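Local coordinates for protein beta-n-acetylhexosaminidase (Streptococcus pneumoniae, PDB 4AZI) that probably hydrolyses terminal beta-linked N-acetylhexosamine residues from glycans, as a family 20 exo-beta-D-N-acetylglucosaminidase catalytic module, at residues L37-V42 and D355-N360; L7-V12 and T304-L309; I109-A114 and G172-F177. The protein carries 2 engineered substitutions. One frame throughout, in Å; residues are numbered along the deposited sequence.

Contact 1. Residues L37-V42 and D355-N360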
loop_
_atom_site.group_PDB
_atom_site.type_symbol
_atom_site.label_atom_id
_atom_site.label_comp_id
_atom_site.label_asym_id
_atom_site.label_seq_id
_atom_site.Cartn_x
_atom_site.Cartn_y
_atom_site.Cartn_z
ATOM N N LEU A 37 -9.295 -0.334 15.830
ATOM C CA LEU A 37 -8.101 -0.984 16.357
ATOM C C LEU A 37 -6.943 0.007 16.513
ATOM O O LEU A 37 -5.930 -0.311 17.135
ATOM C CB LEU A 37 -7.702 -2.177 15.472
ATOM C CG LEU A 37 -8.665 -3.380 15.451
ATOM C CD1 LEU A 37 -8.289 -4.377 14.363
ATOM C CD2 LEU A 37 -8.741 -4.067 16.807
ATOM N N GLY A 38 -7.108 1.205 15.957
ATOM C CA GLY A 38 -6.135 2.286 16.142
ATOM C C GLY A 38 -5.039 2.413 15.102
ATOM O O GLY A 38 -4.001 3.049 15.356
ATOM N N TYR A 39 -5.270 1.824 13.930
ATOM C CA TYR A 39 -4.428 2.038 12.750
ATOM C C TYR A 39 -4.540 3.483 12.277
ATOM O O TYR A 39 -5.448 4.200 12.693
ATOM C CB TYR A 39 -4.854 1.097 11.616
ATOM C CG TYR A 39 -4.477 -0.342 11.849
ATOM C CD1 TYR A 39 -5.254 -1.173 12.672
ATOM C CD2 TYR A 39 -3.341 -0.881 11.246
ATOM C CE1 TYR A 39 -4.899 -2.493 12.900
ATOM C CE2 TYR A 39 -2.978 -2.202 11.462
ATOM C CZ TYR A 39 -3.763 -3.005 12.287
ATOM O OH TYR A 39 -3.385 -4.310 12.497
ATOM N N SER A 40 -3.622 3.910 11.410
ATOM C CA SER A 40 -3.676 5.260 10.872
ATOM C C SER A 40 -3.980 5.310 9.371
ATOM O O SER A 40 -4.422 6.342 8.865
ATOM C CB SER A 40 -2.370 6.019 11.170
ATOM O OG SER A 40 -1.264 5.347 10.597
ATOM N N ASP A 41 -3.733 4.208 8.665
ATOM C CA ASP A 41 -3.824 4.194 7.199
ATOM C C ASP A 41 -4.295 2.858 6.635
ATOM O O ASP A 41 -4.037 1.808 7.224
ATOM C CB ASP A 41 -2.450 4.502 6.582
ATOM C CG ASP A 41 -1.915 5.869 6.984
ATOM O OD1 ASP A 41 -2.234 6.872 6.306
ATOM O OD2 ASP A 41 -1.168 5.937 7.982
ATOM N N VAL A 42 -4.952 2.916 5.475
ATOM C CA VAL A 42 -5.196 1.738 4.643
ATOM C C VAL A 42 -4.348 1.865 3.374
ATOM O O VAL A 42 -4.467 2.846 2.634
ATOM C CB VAL A 42 -6.698 1.571 4.286
ATOM C CG1 VAL A 42 -6.898 0.476 3.250
ATOM C CG2 VAL A 42 -7.517 1.256 5.526
ATOM N N ASP A 355 0.896 0.399 22.734
ATOM C CA ASP A 355 1.557 1.707 22.820
ATOM C C ASP A 355 1.555 2.483 21.501
ATOM O O ASP A 355 1.589 3.713 21.499
ATOM C CB ASP A 355 3.002 1.558 23.318
ATOM C CG ASP A 355 3.674 0.279 22.823
ATOM O OD1 ASP A 355 2.976 -0.743 22.619
ATOM O OD2 ASP A 355 4.911 0.289 22.656
ATOM N N TYR A 356 1.521 1.760 20.384
ATOM C CA TYR A 356 1.575 2.382 19.064
ATOM C C TYR A 356 0.206 2.678 18.466
ATOM O O TYR A 356 0.054 3.627 17.702
ATOM C CB TYR A 356 2.397 1.520 18.100
ATOM C CG TYR A 356 3.879 1.557 18.400
ATOM C CD1 TYR A 356 4.686 2.578 17.901
ATOM C CD2 TYR A 356 4.471 0.575 19.192
ATOM C CE1 TYR A 356 6.038 2.617 18.183
ATOM C CE2 TYR A 356 5.825 0.605 19.476
ATOM C CZ TYR A 356 6.596 1.626 18.967
ATOM O OH TYR A 356 7.934 1.654 19.255
ATOM N N PHE A 357 -0.780 1.865 18.820
ATOM C CA PHE A 357 -2.121 1.985 18.262
ATOM C C PHE A 357 -3.030 2.868 19.099
ATOM O O PHE A 357 -2.979 2.837 20.332
ATOM C CB PHE A 357 -2.733 0.593 18.081
ATOM C CG PHE A 357 -2.122 -0.185 16.949
ATOM C CD1 PHE A 357 -0.850 -0.747 17.072
ATOM C CD2 PHE A 357 -2.801 -0.332 15.744
ATOM C CE1 PHE A 357 -0.280 -1.452 16.022
ATOM C CE2 PHE A 357 -2.235 -1.038 14.691
ATOM C CZ PHE A 357 -0.974 -1.601 14.828
ATOM N N ARG A 358 -3.870 3.646 18.422
ATOM C CA ARG A 358 -4.844 4.504 19.091
ATOM C C ARG A 358 -5.917 3.688 19.789
ATOM O O ARG A 358 -6.218 2.553 19.390
ATOM C CB ARG A 358 -5.529 5.450 18.093
ATOM C CG ARG A 358 -4.670 6.609 17.607
ATOM C CD ARG A 358 -5.488 7.562 16.749
ATOM N NE ARG A 358 -6.154 8.586 17.551
ATOM C CZ ARG A 358 -7.118 9.399 17.112
ATOM N NH1 ARG A 358 -7.562 9.315 15.858
ATOM N NH2 ARG A 358 -7.642 10.305 17.937
ATOM N N ALA A 359 -6.489 4.280 20.838
ATOM C CA ALA A 359 -7.745 3.803 21.409
ATOM C C ALA A 359 -8.852 3.924 20.357
ATOM O O ALA A 359 -8.659 4.546 19.310
ATOM C CB ALA A 359 -8.088 4.612 22.652
ATOM N N ASN A 360 -10.002 3.314 20.624
ATOM C CA ASN A 360 -11.130 3.361 19.704
ATOM C C ASN A 360 -11.991 4.593 19.963
ATOM O O ASN A 360 -12.656 4.692 20.998
ATOM C CB ASN A 360 -11.962 2.077 19.809
ATOM C CG ASN A 360 -13.150 2.054 18.862
ATOM O OD1 ASN A 360 -13.387 2.987 18.088
ATOM N ND2 ASN A 360 -13.910 0.970 18.920
#

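Contact 2. Residues L7-V12 and T304-L309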
loop_
_atom_site.group_PDB
_atom_site.type_symbol
_atom_site.label_atom_id
_atom_site.label_comp_id
_atom_site.label_asym_id
_atom_site.label_seq_id
_atom_site.Cartn_x
_atom_site.Cartn_y
_atom_site.Cartn_z
ATOM N N LEU A 7 2.596 7.206 18.924
ATOM C CA LEU A 7 1.272 7.401 18.338
ATOM C C LEU A 7 1.336 8.110 16.997
ATOM O O LEU A 7 0.409 7.992 16.184
ATOM C CB LEU A 7 0.343 8.160 19.293
ATOM C CG LEU A 7 -0.299 7.365 20.434
ATOM C CD1 LEU A 7 -1.020 8.311 21.377
ATOM C CD2 LEU A 7 -1.260 6.292 19.924
ATOM N N ALA A 8 2.427 8.843 16.767
ATOM C CA ALA A 8 2.605 9.557 15.509
ATOM C C ALA A 8 3.146 8.659 14.387
ATOM O O ALA A 8 3.105 9.036 13.220
ATOM C CB ALA A 8 3.487 10.785 15.697
ATOM N N LYS A 9 3.649 7.477 14.735
ATOM C CA LYS A 9 4.081 6.526 13.709
ATOM C C LYS A 9 2.891 6.013 12.899
ATOM O O LYS A 9 1.763 5.930 13.417
ATOM C CB LYS A 9 4.851 5.362 14.328
ATOM C CG LYS A 9 6.272 5.730 14.719
ATOM C CD LYS A 9 7.178 4.517 14.765
ATOM C CE LYS A 9 8.635 4.948 14.738
ATOM N NZ LYS A 9 9.552 3.792 14.594
ATOM N N ASN A 10 3.137 5.684 11.631
ATOM C CA ASN A 10 2.113 5.082 10.777
ATOM C C ASN A 10 1.820 3.640 11.184
ATOM O O ASN A 10 2.747 2.866 11.403
ATOM C CB ASN A 10 2.548 5.115 9.306
ATOM C CG ASN A 10 2.549 6.511 8.729
ATOM O OD1 ASN A 10 3.577 7.188 8.721
ATOM N ND2 ASN A 10 1.392 6.949 8.225
ATOM N N LYS A 11 0.536 3.297 11.303
ATOM C CA LYS A 11 0.101 1.903 11.477
ATOM C C LYS A 11 -0.801 1.547 10.307
ATOM O O LYS A 11 -1.917 2.070 10.170
ATOM C CB LYS A 11 -0.642 1.687 12.800
ATOM C CG LYS A 11 0.246 1.619 14.042
ATOM C CD LYS A 11 0.702 2.984 14.543
ATOM C CE LYS A 11 -0.467 3.943 14.694
ATOM N NZ LYS A 11 -0.067 5.169 15.440
ATOM N N VAL A 12 -0.307 0.664 9.452
ATOM C CA VAL A 12 -0.914 0.483 8.140
ATOM C C VAL A 12 -1.368 -0.962 7.917
ATOM O O VAL A 12 -0.662 -1.907 8.270
ATOM C CB VAL A 12 0.048 0.935 7.014
ATOM C CG1 VAL A 12 -0.667 0.989 5.670
ATOM C CG2 VAL A 12 0.631 2.308 7.325
ATOM N N THR A 304 7.729 -10.844 16.047
ATOM C CA THR A 304 8.574 -9.839 15.401
ATOM C C THR A 304 8.252 -8.475 16.001
ATOM O O THR A 304 7.091 -8.087 16.011
ATOM C CB THR A 304 8.310 -9.787 13.887
ATOM O OG1 THR A 304 8.458 -11.099 13.334
ATOM C CG2 THR A 304 9.283 -8.821 13.193
ATOM N N PRO A 305 9.274 -7.738 16.500
ATOM C CA PRO A 305 8.972 -6.415 17.053
ATOM C C PRO A 305 8.456 -5.411 16.012
ATOM O O PRO A 305 8.782 -5.511 14.820
ATOM C CB PRO A 305 10.309 -5.969 17.651
ATOM C CG PRO A 305 11.022 -7.246 17.967
ATOM C CD PRO A 305 10.645 -8.168 16.836
ATOM N N PHE A 306 7.633 -4.473 16.476
ATOM C CA PHE A 306 6.973 -3.470 15.626
ATOM C C PHE A 306 7.998 -2.702 14.804
ATOM O O PHE A 306 7.766 -2.399 13.634
ATOM C CB PHE A 306 6.172 -2.498 16.510
ATOM C CG PHE A 306 5.464 -1.401 15.754
ATOM C CD1 PHE A 306 4.183 -1.592 15.264
ATOM C CD2 PHE A 306 6.070 -0.155 15.572
ATOM C CE1 PHE A 306 3.516 -0.572 14.590
ATOM C CE2 PHE A 306 5.413 0.865 14.895
ATOM C CZ PHE A 306 4.131 0.656 14.408
ATOM N N ASN A 307 9.121 -2.382 15.431
ATOM C CA ASN A 307 10.176 -1.622 14.779
ATOM C C ASN A 307 11.213 -2.480 14.046
ATOM O O ASN A 307 12.155 -1.937 13.459
ATOM C CB ASN A 307 10.877 -0.700 15.795
ATOM C CG ASN A 307 10.033 0.513 16.176
ATOM O OD1 ASN A 307 9.246 1.020 15.375
ATOM N ND2 ASN A 307 10.207 0.992 17.408
ATOM N N GLN A 308 11.053 -3.806 14.055
ATOM C CA GLN A 308 12.100 -4.655 13.475
ATOM C C GLN A 308 12.032 -4.757 11.951
ATOM O O GLN A 308 11.086 -5.296 11.406
ATOM C CB GLN A 308 12.104 -6.037 14.116
ATOM C CG GLN A 308 13.157 -6.960 13.545
ATOM C CD GLN A 308 13.395 -8.165 14.422
ATOM O OE1 GLN A 308 13.860 -8.038 15.556
ATOM N NE2 GLN A 308 13.088 -9.349 13.896
ATOM N N LEU A 309 13.043 -4.233 11.265
ATOM C CA LEU A 309 13.111 -4.372 9.812
ATOM C C LEU A 309 13.564 -5.788 9.462
ATOM O O LEU A 309 14.337 -6.397 10.207
ATOM C CB LEU A 309 14.034 -3.317 9.195
ATOM C CG LEU A 309 13.482 -1.884 9.239
ATOM C CD1 LEU A 309 14.601 -0.864 9.234
ATOM C CD2 LEU A 309 12.521 -1.623 8.091
#

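Contact 3. Residues I109-A114 and G172-F177. With EDO (1,2-ethanediol), chain E.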
loop_
_atom_site.group_PDB
_atom_site.type_symbol
_atom_site.label_atom_id
_atom_site.label_comp_id
_atom_site.label_asym_id
_atom_site.label_seq_id
_atom_site.Cartn_x
_atom_site.Cartn_y
_atom_site.Cartn_z
ATOM N N ILE A 109 -8.405 8.130 9.134
ATOM C CA ILE A 109 -7.663 7.070 8.457
ATOM C C ILE A 109 -7.230 7.629 7.100
ATOM O O ILE A 109 -8.058 8.110 6.331
ATOM C CB ILE A 109 -8.537 5.797 8.258
ATOM C CG1 ILE A 109 -8.940 5.154 9.600
ATOM C CG2 ILE A 109 -7.849 4.774 7.362
ATOM C CD1 ILE A 109 -7.794 4.736 10.508
ATOM N N GLY A 110 -5.934 7.590 6.816
ATOM C CA GLY A 110 -5.459 7.939 5.491
ATOM C C GLY A 110 -5.609 6.783 4.517
ATOM O O GLY A 110 -5.690 5.624 4.921
ATOM N N LEU A 111 -5.675 7.093 3.230
ATOM C CA LEU A 111 -5.532 6.068 2.204
ATOM C C LEU A 111 -4.176 6.216 1.505
ATOM O O LEU A 111 -3.756 7.321 1.160
ATOM C CB LEU A 111 -6.668 6.125 1.175
ATOM C CG LEU A 111 -6.614 4.975 0.159
ATOM C CD1 LEU A 111 -7.468 3.796 0.609
ATOM C CD2 LEU A 111 -7.026 5.439 -1.226
ATOM N N ILE A 112 -3.490 5.094 1.316
ATOM C CA ILE A 112 -2.293 5.069 0.499
ATOM C C ILE A 112 -2.497 4.167 -0.714
ATOM O O ILE A 112 -2.453 2.941 -0.591
ATOM C CB ILE A 112 -1.040 4.600 1.278
ATOM C CG1 ILE A 112 -0.891 5.330 2.617
ATOM C CG2 ILE A 112 0.207 4.774 0.416
ATOM C CD1 ILE A 112 0.179 4.734 3.525
ATOM N N PRO A 113 -2.703 4.763 -1.900
ATOM C CA PRO A 113 -2.811 3.951 -3.116
ATOM C C PRO A 113 -1.472 3.420 -3.631
ATOM O O PRO A 113 -0.436 4.103 -3.519
ATOM C CB PRO A 113 -3.373 4.943 -4.131
ATOM C CG PRO A 113 -2.803 6.262 -3.701
ATOM C CD PRO A 113 -2.808 6.210 -2.193
ATOM N N ALA A 114 -1.511 2.226 -4.221
ATOM C CA ALA A 114 -0.401 1.679 -4.999
ATOM C C ALA A 114 -0.854 1.333 -6.421
ATOM O O ALA A 114 -1.927 0.728 -6.611
ATOM C CB ALA A 114 0.194 0.453 -4.314
ATOM N N GLY A 172 -3.529 15.799 -3.666
ATOM C CA GLY A 172 -4.388 16.523 -2.739
ATOM C C GLY A 172 -5.497 15.710 -2.094
ATOM O O GLY A 172 -6.309 16.261 -1.360
ATOM N N LYS A 173 -5.539 14.404 -2.364
ATOM C CA LYS A 173 -6.494 13.500 -1.710
ATOM C C LYS A 173 -5.774 12.552 -0.742
ATOM O O LYS A 173 -6.342 12.110 0.260
ATOM C CB LYS A 173 -7.288 12.699 -2.752
ATOM C CG LYS A 173 -8.155 13.546 -3.688
ATOM C CD LYS A 173 -9.101 12.686 -4.517
ATOM C CE LYS A 173 -9.903 13.515 -5.518
ATOM N NZ LYS A 173 -9.043 14.288 -6.466
ATOM N N THR A 174 -4.521 12.240 -1.052
ATOM C CA THR A 174 -3.698 11.356 -0.233
ATOM C C THR A 174 -2.328 12.020 -0.051
ATOM O O THR A 174 -1.957 12.908 -0.826
ATOM C CB THR A 174 -3.564 9.950 -0.878
ATOM O OG1 THR A 174 -2.897 10.046 -2.141
ATOM C CG2 THR A 174 -4.943 9.309 -1.103
ATOM N N LYS A 175 -1.586 11.628 0.980
ATOM C CA LYS A 175 -0.225 12.144 1.155
ATOM C C LYS A 175 0.763 11.309 0.364
ATOM O O LYS A 175 1.736 11.840 -0.179
ATOM C CB LYS A 175 0.211 12.137 2.625
ATOM C CG LYS A 175 -0.665 12.910 3.600
ATOM C CD LYS A 175 -0.035 12.843 4.995
ATOM C CE LYS A 175 -0.707 13.796 5.970
ATOM N NZ LYS A 175 -2.097 13.391 6.315
ATOM N N ILE A 176 0.534 9.995 0.330
ATOM C CA ILE A 176 1.529 9.063 -0.221
ATOM C C ILE A 176 1.042 8.393 -1.503
ATOM O O ILE A 176 -0.142 8.162 -1.667
ATOM C CB ILE A 176 1.967 8.001 0.818
ATOM C CG1 ILE A 176 2.614 8.675 2.035
ATOM C CG2 ILE A 176 2.969 7.015 0.207
ATOM C CD1 ILE A 176 2.618 7.854 3.315
ATOM N N PHE A 177 1.964 8.123 -2.421
ATOM C CA PHE A 177 1.668 7.307 -3.605
ATOM C C PHE A 177 2.735 6.230 -3.772
ATOM O O PHE A 177 3.921 6.537 -3.917
ATOM C CB PHE A 177 1.577 8.171 -4.877
ATOM C CG PHE A 177 1.044 7.432 -6.086
ATOM C CD1 PHE A 177 1.907 6.741 -6.936
ATOM C CD2 PHE A 177 -0.329 7.428 -6.374
ATOM C CE1 PHE A 177 1.416 6.059 -8.049
ATOM C CE2 PHE A 177 -0.817 6.758 -7.489
ATOM C CZ PHE A 177 0.058 6.073 -8.329
HETATM C C1 EDO E . -10.428 14.174 -10.602
HETATM O O1 EDO E . -11.258 13.949 -11.744
HETATM C C2 EDO E . -11.212 15.007 -9.597
HETATM O O2 EDO E . -11.121 14.380 -8.312
HETATM O O HOH W 1 -6.212 9.933 2.431
HETATM O O HOH W 2 -1.320 8.749 1.952
#

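Contact 1. Residues L37-V42 and D355-N360
Tyr39 and Phe357 both carry CG anti to their own carbonyl carbon, with chi1 at -72° in each. In this setting the two side chains run alongside each other. Their rings form a T-shaped (edge-to-face) pair with planes at 79° and centroids 4.7 Å apart. Phe357 CE2 sits over the centre of the Tyr39 ring, 3.5 Å from Tyr39 CZ. The neighbouring atom Phe357 CD2 lies 3.4 Å from Leu37 O. Beside the rings the backbones are joined directly. Arg358 N donates to Gly38 O at 3.1 Å, nearly straight at 163° and on a lone pair of the carbonyl. Gly38 CA answers with a CA-H...O contact to Arg358 O at 3.3 Å. Gly38, the first residue beyond helix 24-37, has positive phi, and a CB here would clash with Arg358 O. Helix 339-352 covers the rings, and its Met346 O accepts a hydrogen bond from Tyr39 OH. Arg358 NH2 turns from the contact and hydrogen-bonds Tyr395 O. The chemistry is thus an aromatic pair beside a backbone hydrogen bond and a CA-H...O contact. Together they tie the helix-to-strand turn of the TIM barrel to the 355-360 loop in a largely buried setting.

Contact 2. Residues L7-V12 and T304-L309
Phe306 has the most surface buried here. Its CG is anti to the backbone N, chi1 179°, and its CA-CB bond points at segment 7-12. The far end of the ring reaches that segment at three places. Phe306 CE2 is 4.1 Å from Lys9 CD, which lies at the ring edge, near its plane. Phe306 CZ is 4.0 Å from Asn10 O, also at the edge. Lys11 CG approaches obliquely, 4.0 Å from Phe306 CE1. The ring also stacks with Tyr356.

Lys9 comes second. Its chain is extended beyond CG and runs antiparallel to the Phe306 side chain as it passes the ring. This carries the ammonium group on to Asn307. A further hydrogen bond joins Lys9 NZ to Thr321 OG1, at the start of strand 321-329.

The fold is a TIM barrel, a closed parallel sheet of eight strands. Strand 10-16 is the first, and strand 321-329, the last, closes the barrel against it. Segment 304-309 lies in the loop between helix 294-303 and that last strand. A type I turn from Pro305 to Gln308 shapes it, with Gln308 N hydrogen-bonded to Pro305 O.

Asn307 is third. Its CG is anti to the carbonyl carbon, beside the backbone N, and its side chain lies crosswise to that of Lys9. The amide turns OD1 to the lysine, and Lys9 NZ donates to Asn307 OD1 at 2.9 Å. The donor stands above the carbonyl plane, 48° out of it. On the other branch, Asn307 ND2 makes a weak hydrogen bond with Tyr356 OH. Lys11 behaves unlike Lys9: its chain bends at chi2 and chi3, and the ammonium folds back. Lys11 NZ donates to Lys9 O at 2.8 Å, in the carbonyl plane, and also hydrogen-bonds to Tyr356 O.

Contact 3. Residues I109-A114 and G172-F177
Segments 109-114 and 172-177 come together side by side as their strands enter the TIM barrel. Strands 110-117 and 176-180 are parallel neighbours in its sheet. The CA atoms of Ile112 and Ile176 are 5.6 Å apart, and the two backbones are bridged by water. Water 2 donates to Leu111 O and accepts from Ile176 N, at 2.8 Å from that nitrogen. Water 1 has the roles reversed: it accepts from Leu111 N and donates to Lys173 O. Direct backbone pairing appears further along, between Pro113 and Asn178. The Ile112 and Ile176 side chains run alongside each other. Both hold CG2 anti to the backbone N, and Ile112 CG2 touches Ile176 CG2 at 3.6 Å. Met225 of the next strand, 223-227, packs on both. Pro113 CD lies 3.3 Å from Ile176 O. Pro113 CG is 3.8 Å from Phe177 CD2, with the two side chains set crosswise. Helix 153-170 adds Phe170 on Pro113 and Met167 on Phe177. Thr174 meets Pro113 tip to tip. Its OG1 takes the crowded position between N and C, chi1 63°, and gives a weak hydrogen bond to Ile176 O. Its methyl CG2 turns to the other strand, 3.2 Å from Leu111 O.

Overall arrangement
All three contacts belong to one eight-stranded TIM barrel and reach its first four strands. Contacts 1 and 2 have centres about 11 Å apart and share the pairing of strands 10-16 and 41-45. Their segments alternate along the chain. Contact 3 lies about 17 Å from contact 1 and about 18 Å from contact 2, between centres, and is nested inside both loops. Strand 41-45 connects it to contact 1: Val42 O pairs with Ile112 N. Contacts 1 and 2 bring late parts of the chain against the first strand and the turn leading into the second. Contact 3 joins adjacent barrel strands, and its Ile112 side chain is about 13 Å from the bound OAN ligand.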